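Local coordinates for DUF4627 domain-containing protein (Bacteroides thetaiotaomicron, PDB 3SEE) that probably binds carbohydrate through a galactose-binding-domain-like beta-sandwich, although its precise function is unknown, at residues T128-P142 and Y165-K179. Sequence-based numbering, arbitrary orientation.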
# COMPACT_ATOMS: atom_id res chain seq x y z
N THR A 128 -0.03 -12.59 -8.67
CA THR A 128 -0.19 -11.41 -7.81
C THR A 128 -0.52 -11.93 -6.42
O THR A 128 -1.64 -12.37 -6.16
CB THR A 128 -1.30 -10.48 -8.32
OG1 THR A 128 -2.54 -11.19 -8.37
CG2 THR A 128 -1.00 -9.92 -9.72
N THR A 129 0.48 -11.90 -5.54
CA THR A 129 0.41 -12.52 -4.22
C THR A 129 0.45 -11.45 -3.14
O THR A 129 1.39 -10.65 -3.11
CB THR A 129 1.60 -13.47 -4.01
OG1 THR A 129 1.75 -14.33 -5.16
CG2 THR A 129 1.45 -14.30 -2.77
N PHE A 130 -0.55 -11.42 -2.28
CA PHE A 130 -0.70 -10.37 -1.27
C PHE A 130 -0.94 -10.99 0.10
O PHE A 130 -1.64 -11.99 0.19
CB PHE A 130 -1.92 -9.49 -1.56
CG PHE A 130 -1.97 -8.86 -2.92
CD1 PHE A 130 -2.47 -9.54 -4.02
CD2 PHE A 130 -1.56 -7.55 -3.10
CE1 PHE A 130 -2.59 -8.91 -5.26
CE2 PHE A 130 -1.68 -6.93 -4.32
CZ PHE A 130 -2.17 -7.61 -5.39
N PHE A 131 -0.48 -10.35 1.17
CA PHE A 131 -0.97 -10.74 2.49
C PHE A 131 -2.45 -10.34 2.66
O PHE A 131 -2.90 -9.32 2.14
CB PHE A 131 -0.15 -10.10 3.58
CG PHE A 131 1.27 -10.59 3.63
CD1 PHE A 131 1.54 -11.93 3.81
CD2 PHE A 131 2.34 -9.72 3.48
CE1 PHE A 131 2.86 -12.37 3.86
CE2 PHE A 131 3.65 -10.16 3.51
CZ PHE A 131 3.91 -11.49 3.71
N MSE A 132 -3.20 -11.18 3.35
CA MSE A 132 -4.62 -10.96 3.54
C MSE A 132 -4.89 -9.95 4.63
O MSE A 132 -4.39 -10.06 5.74
CB MSE A 132 -5.28 -12.28 3.90
CG MSE A 132 -6.82 -12.21 3.84
SE MSE A 132 -7.67 -13.79 4.59
CE MSE A 132 -7.78 -13.20 6.44
N ARG A 133 -5.76 -8.99 4.34
CA ARG A 133 -6.18 -8.12 5.41
C ARG A 133 -7.00 -8.98 6.42
O ARG A 133 -7.80 -9.85 6.07
CB ARG A 133 -6.86 -6.84 4.91
CG ARG A 133 -8.20 -7.04 4.27
CD ARG A 133 -8.78 -5.74 3.68
NE ARG A 133 -9.97 -6.10 2.97
CZ ARG A 133 -11.16 -6.30 3.54
NH1 ARG A 133 -11.33 -6.15 4.84
NH2 ARG A 133 -12.17 -6.66 2.78
N ARG A 134 -6.72 -8.78 7.69
CA ARG A 134 -7.19 -9.69 8.70
C ARG A 134 -8.70 -9.81 8.77
O ARG A 134 -9.23 -10.90 9.01
CB ARG A 134 -6.63 -9.25 10.03
CG ARG A 134 -6.61 -10.25 11.02
CD ARG A 134 -5.61 -9.95 12.11
NE ARG A 134 -5.77 -11.09 12.97
CZ ARG A 134 -6.23 -11.05 14.20
NH1 ARG A 134 -6.55 -9.90 14.77
NH2 ARG A 134 -6.27 -12.16 14.89
N ASP A 135 -9.40 -8.71 8.51
CA ASP A 135 -10.85 -8.70 8.56
C ASP A 135 -11.52 -9.20 7.28
O ASP A 135 -12.73 -9.18 7.16
CB ASP A 135 -11.37 -7.29 8.91
CG ASP A 135 -11.37 -7.03 10.39
OD1 ASP A 135 -11.73 -7.95 11.14
OD2 ASP A 135 -10.98 -5.92 10.81
N TYR A 136 -10.75 -9.69 6.31
CA TYR A 136 -11.38 -10.19 5.08
C TYR A 136 -12.20 -11.44 5.34
O TYR A 136 -11.74 -12.37 6.00
CB TYR A 136 -10.34 -10.50 4.01
CG TYR A 136 -10.93 -10.99 2.70
CD1 TYR A 136 -11.89 -10.25 2.03
CD2 TYR A 136 -10.50 -12.17 2.12
CE1 TYR A 136 -12.41 -10.67 0.83
CE2 TYR A 136 -11.00 -12.58 0.91
CZ TYR A 136 -11.96 -11.84 0.25
OH TYR A 136 -12.45 -12.26 -0.97
N ASP A 137 -13.40 -11.44 4.78
CA ASP A 137 -14.27 -12.62 4.77
C ASP A 137 -14.96 -12.63 3.40
O ASP A 137 -15.80 -11.77 3.13
CB ASP A 137 -15.27 -12.50 5.94
CG ASP A 137 -16.26 -13.63 6.02
OD1 ASP A 137 -16.64 -14.19 5.01
OD2 ASP A 137 -16.72 -13.90 7.16
N ALA A 138 -14.57 -13.56 2.54
CA ALA A 138 -15.05 -13.57 1.14
C ALA A 138 -16.53 -13.82 1.04
O ALA A 138 -17.17 -13.37 0.10
CB ALA A 138 -14.30 -14.63 0.30
N ASP A 139 -17.07 -14.55 2.01
CA ASP A 139 -18.50 -14.86 2.04
C ASP A 139 -19.32 -13.64 2.41
O ASP A 139 -20.34 -13.34 1.77
CB ASP A 139 -18.78 -16.03 2.99
CG ASP A 139 -18.06 -17.32 2.56
OD1 ASP A 139 -18.16 -17.73 1.38
OD2 ASP A 139 -17.36 -17.91 3.41
N ALA A 140 -18.88 -12.91 3.44
CA ALA A 140 -19.57 -11.72 3.93
C ALA A 140 -19.30 -10.46 3.11
O ALA A 140 -20.08 -9.50 3.14
CB ALA A 140 -19.23 -11.46 5.40
N GLN A 141 -18.18 -10.47 2.37
CA GLN A 141 -17.71 -9.30 1.62
C GLN A 141 -17.43 -9.67 0.17
O GLN A 141 -16.30 -9.60 -0.31
CB GLN A 141 -16.43 -8.72 2.23
CG GLN A 141 -16.56 -8.30 3.65
CD GLN A 141 -15.27 -7.73 4.18
OE1 GLN A 141 -14.18 -8.27 3.94
NE2 GLN A 141 -15.36 -6.64 4.92
N PRO A 142 -18.47 -10.12 -0.55
CA PRO A 142 -18.25 -10.62 -1.90
C PRO A 142 -17.67 -9.61 -2.88
O PRO A 142 -17.06 -10.01 -3.86
CB PRO A 142 -19.65 -11.08 -2.32
CG PRO A 142 -20.57 -10.23 -1.46
CD PRO A 142 -19.88 -10.14 -0.15
N TYR A 165 -4.98 -4.17 10.25
CA TYR A 165 -4.26 -5.41 10.54
C TYR A 165 -4.22 -6.33 9.35
O TYR A 165 -5.22 -6.50 8.63
CB TYR A 165 -4.92 -6.16 11.72
CG TYR A 165 -4.53 -5.66 13.09
CD1 TYR A 165 -4.91 -4.41 13.52
CD2 TYR A 165 -3.75 -6.43 13.94
CE1 TYR A 165 -4.52 -3.94 14.78
CE2 TYR A 165 -3.38 -5.97 15.20
CZ TYR A 165 -3.77 -4.73 15.58
OH TYR A 165 -3.39 -4.26 16.83
N TYR A 166 -3.05 -6.92 9.17
CA TYR A 166 -2.83 -7.95 8.16
C TYR A 166 -2.44 -9.26 8.83
O TYR A 166 -1.83 -9.26 9.91
CB TYR A 166 -1.70 -7.51 7.16
CG TYR A 166 -2.25 -6.59 6.07
CD1 TYR A 166 -2.30 -5.23 6.24
CD2 TYR A 166 -2.78 -7.13 4.92
CE1 TYR A 166 -2.88 -4.43 5.24
CE2 TYR A 166 -3.37 -6.35 3.96
CZ TYR A 166 -3.41 -4.99 4.11
OH TYR A 166 -4.00 -4.15 3.19
N ASP A 167 -2.76 -10.37 8.17
CA ASP A 167 -2.33 -11.70 8.61
C ASP A 167 -1.26 -12.17 7.64
O ASP A 167 -1.55 -12.59 6.53
CB ASP A 167 -3.51 -12.66 8.64
CG ASP A 167 -3.17 -13.98 9.29
OD1 ASP A 167 -1.98 -14.25 9.53
OD2 ASP A 167 -4.14 -14.74 9.59
N MSE A 168 0.00 -12.09 8.06
CA MSE A 168 1.09 -12.58 7.22
C MSE A 168 1.06 -14.11 7.09
O MSE A 168 1.77 -14.67 6.23
CB MSE A 168 2.44 -12.09 7.75
CG MSE A 168 2.84 -10.70 7.29
SE MSE A 168 1.42 -9.38 7.44
CE MSE A 168 2.57 -7.91 7.08
N GLY A 169 0.28 -14.78 7.94
CA GLY A 169 0.01 -16.18 7.79
C GLY A 169 -1.01 -16.59 6.73
O GLY A 169 -1.25 -17.80 6.55
N GLN A 170 -1.63 -15.62 6.03
CA GLN A 170 -2.53 -15.93 4.94
C GLN A 170 -2.25 -15.02 3.76
O GLN A 170 -1.93 -13.85 3.92
CB GLN A 170 -4.00 -15.80 5.35
CG GLN A 170 -4.38 -16.68 6.53
CD GLN A 170 -5.82 -16.57 6.88
OE1 GLN A 170 -6.18 -15.89 7.88
NE2 GLN A 170 -6.65 -17.19 6.10
N VAL A 171 -2.35 -15.60 2.58
CA VAL A 171 -2.17 -14.87 1.34
C VAL A 171 -3.41 -15.01 0.47
O VAL A 171 -4.16 -15.99 0.57
CB VAL A 171 -0.89 -15.27 0.57
CG1 VAL A 171 0.37 -14.80 1.29
CG2 VAL A 171 -0.86 -16.80 0.33
N VAL A 172 -3.60 -14.02 -0.39
CA VAL A 172 -4.62 -14.05 -1.41
C VAL A 172 -3.94 -13.87 -2.79
O VAL A 172 -2.95 -13.15 -2.91
CB VAL A 172 -5.74 -13.03 -1.05
CG1 VAL A 172 -5.24 -11.60 -0.93
CG2 VAL A 172 -6.93 -13.13 -1.97
N ASN A 173 -4.46 -14.55 -3.80
CA ASN A 173 -3.85 -14.62 -5.11
C ASN A 173 -4.38 -13.58 -6.09
O ASN A 173 -4.14 -13.68 -7.29
CB ASN A 173 -4.00 -16.04 -5.69
CG ASN A 173 -5.41 -16.32 -6.12
OD1 ASN A 173 -6.32 -15.56 -5.77
ND2 ASN A 173 -5.63 -17.40 -6.85
N ALA A 174 -5.05 -12.54 -5.59
CA ALA A 174 -5.57 -11.48 -6.44
C ALA A 174 -5.98 -10.32 -5.57
O ALA A 174 -6.25 -10.48 -4.38
CB ALA A 174 -6.75 -11.97 -7.29
N ILE A 175 -6.05 -9.14 -6.19
CA ILE A 175 -6.55 -7.95 -5.54
C ILE A 175 -8.05 -7.75 -5.76
O ILE A 175 -8.70 -6.95 -5.10
CB ILE A 175 -5.74 -6.71 -6.01
CG1 ILE A 175 -5.82 -5.55 -5.01
CG2 ILE A 175 -6.17 -6.29 -7.40
CD1 ILE A 175 -4.78 -4.45 -5.27
N SER A 176 -8.60 -8.52 -6.70
CA SER A 176 -9.98 -8.39 -7.09
C SER A 176 -10.93 -9.01 -6.06
O SER A 176 -10.54 -9.78 -5.19
CB SER A 176 -10.18 -9.06 -8.45
OG SER A 176 -9.61 -10.35 -8.47
N SER A 177 -12.20 -8.64 -6.16
CA SER A 177 -13.22 -9.25 -5.33
C SER A 177 -13.50 -10.69 -5.68
O SER A 177 -13.26 -11.12 -6.81
CB SER A 177 -14.55 -8.48 -5.47
OG SER A 177 -15.10 -8.74 -6.73
N LYS A 178 -14.05 -11.41 -4.72
CA LYS A 178 -14.45 -12.80 -4.96
C LYS A 178 -15.54 -12.85 -6.04
O LYS A 178 -15.46 -13.67 -6.95
CB LYS A 178 -14.90 -13.46 -3.66
CG LYS A 178 -15.40 -14.89 -3.83
CD LYS A 178 -14.35 -15.81 -4.45
CE LYS A 178 -14.74 -17.29 -4.36
NZ LYS A 178 -16.04 -17.59 -4.97
N LYS A 179 -16.56 -12.00 -5.96
CA LYS A 179 -17.66 -12.06 -6.94
C LYS A 179 -17.13 -11.92 -8.34
O LYS A 179 -17.59 -12.60 -9.27
CB LYS A 179 -18.70 -10.96 -6.67
CG LYS A 179 -19.83 -10.87 -7.72
CD LYS A 179 -20.61 -12.20 -7.82
CE LYS A 179 -21.87 -12.08 -8.67
NZ LYS A 179 -22.57 -13.41 -8.81
O HOH W 1 -1.85 -14.81 -8.26
O HOH W 2 -4.47 -9.11 -8.65
O HOH W 3 -5.92 -13.46 11.22
O HOH W 4 -8.01 -6.06 8.79
O HOH W 5 -14.31 -10.53 -1.96
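Phe131 and Met168 meet at the corner where strand 130-133 pairs with both strand 160-167 and strand 170-172, within the antiparallel sheet of a galactose-binding-like beta-sandwich. The corner is a type I turn from Asp167 to Gln170, in which Asp167 OD1 accepts the Gly169 N-H as an Asx turn. Its selenomethionine, Met168, holds CG beside the backbone N (chi1 -84°), which sets CG over the centre of the Phe131 ring, 3.6 Å from the centroid and almost on the ring normal. The bend at chi2 (46°) then keeps SE of Met168 over the same face, 4.3 Å from the centroid, a Met-aromatic contact with selenium in place of sulfur. An alanine in place of Phe131 would probably open a gap beside CG and SE of Met168 and leave its side chain loose to turn. The Phe131 side chain also touches Ile113 of strand 108-115, to which its backbone is hydrogen-bonded.

Phe130, the residue before, takes the other side of the strand; CZ of Phe130 packs on CB of Ile175 at 3.7 Å, while Val172 O lies at the ring edge. The Tyr166 ring lies across strand 130-133, with Phe131 O at its edge, 3.5 Å from CE2, and CE2 3.7 Å from CB of Arg133; its hydroxyl goes on to Ala147 O.

A water bridges Arg134 NE and Asp167 OD2. The backbones are tied at both strands: Val172 N bonds Phe130 O, and Asp167 N reaches Met132 O at 2.9 Å in a nearly straight bond (178°).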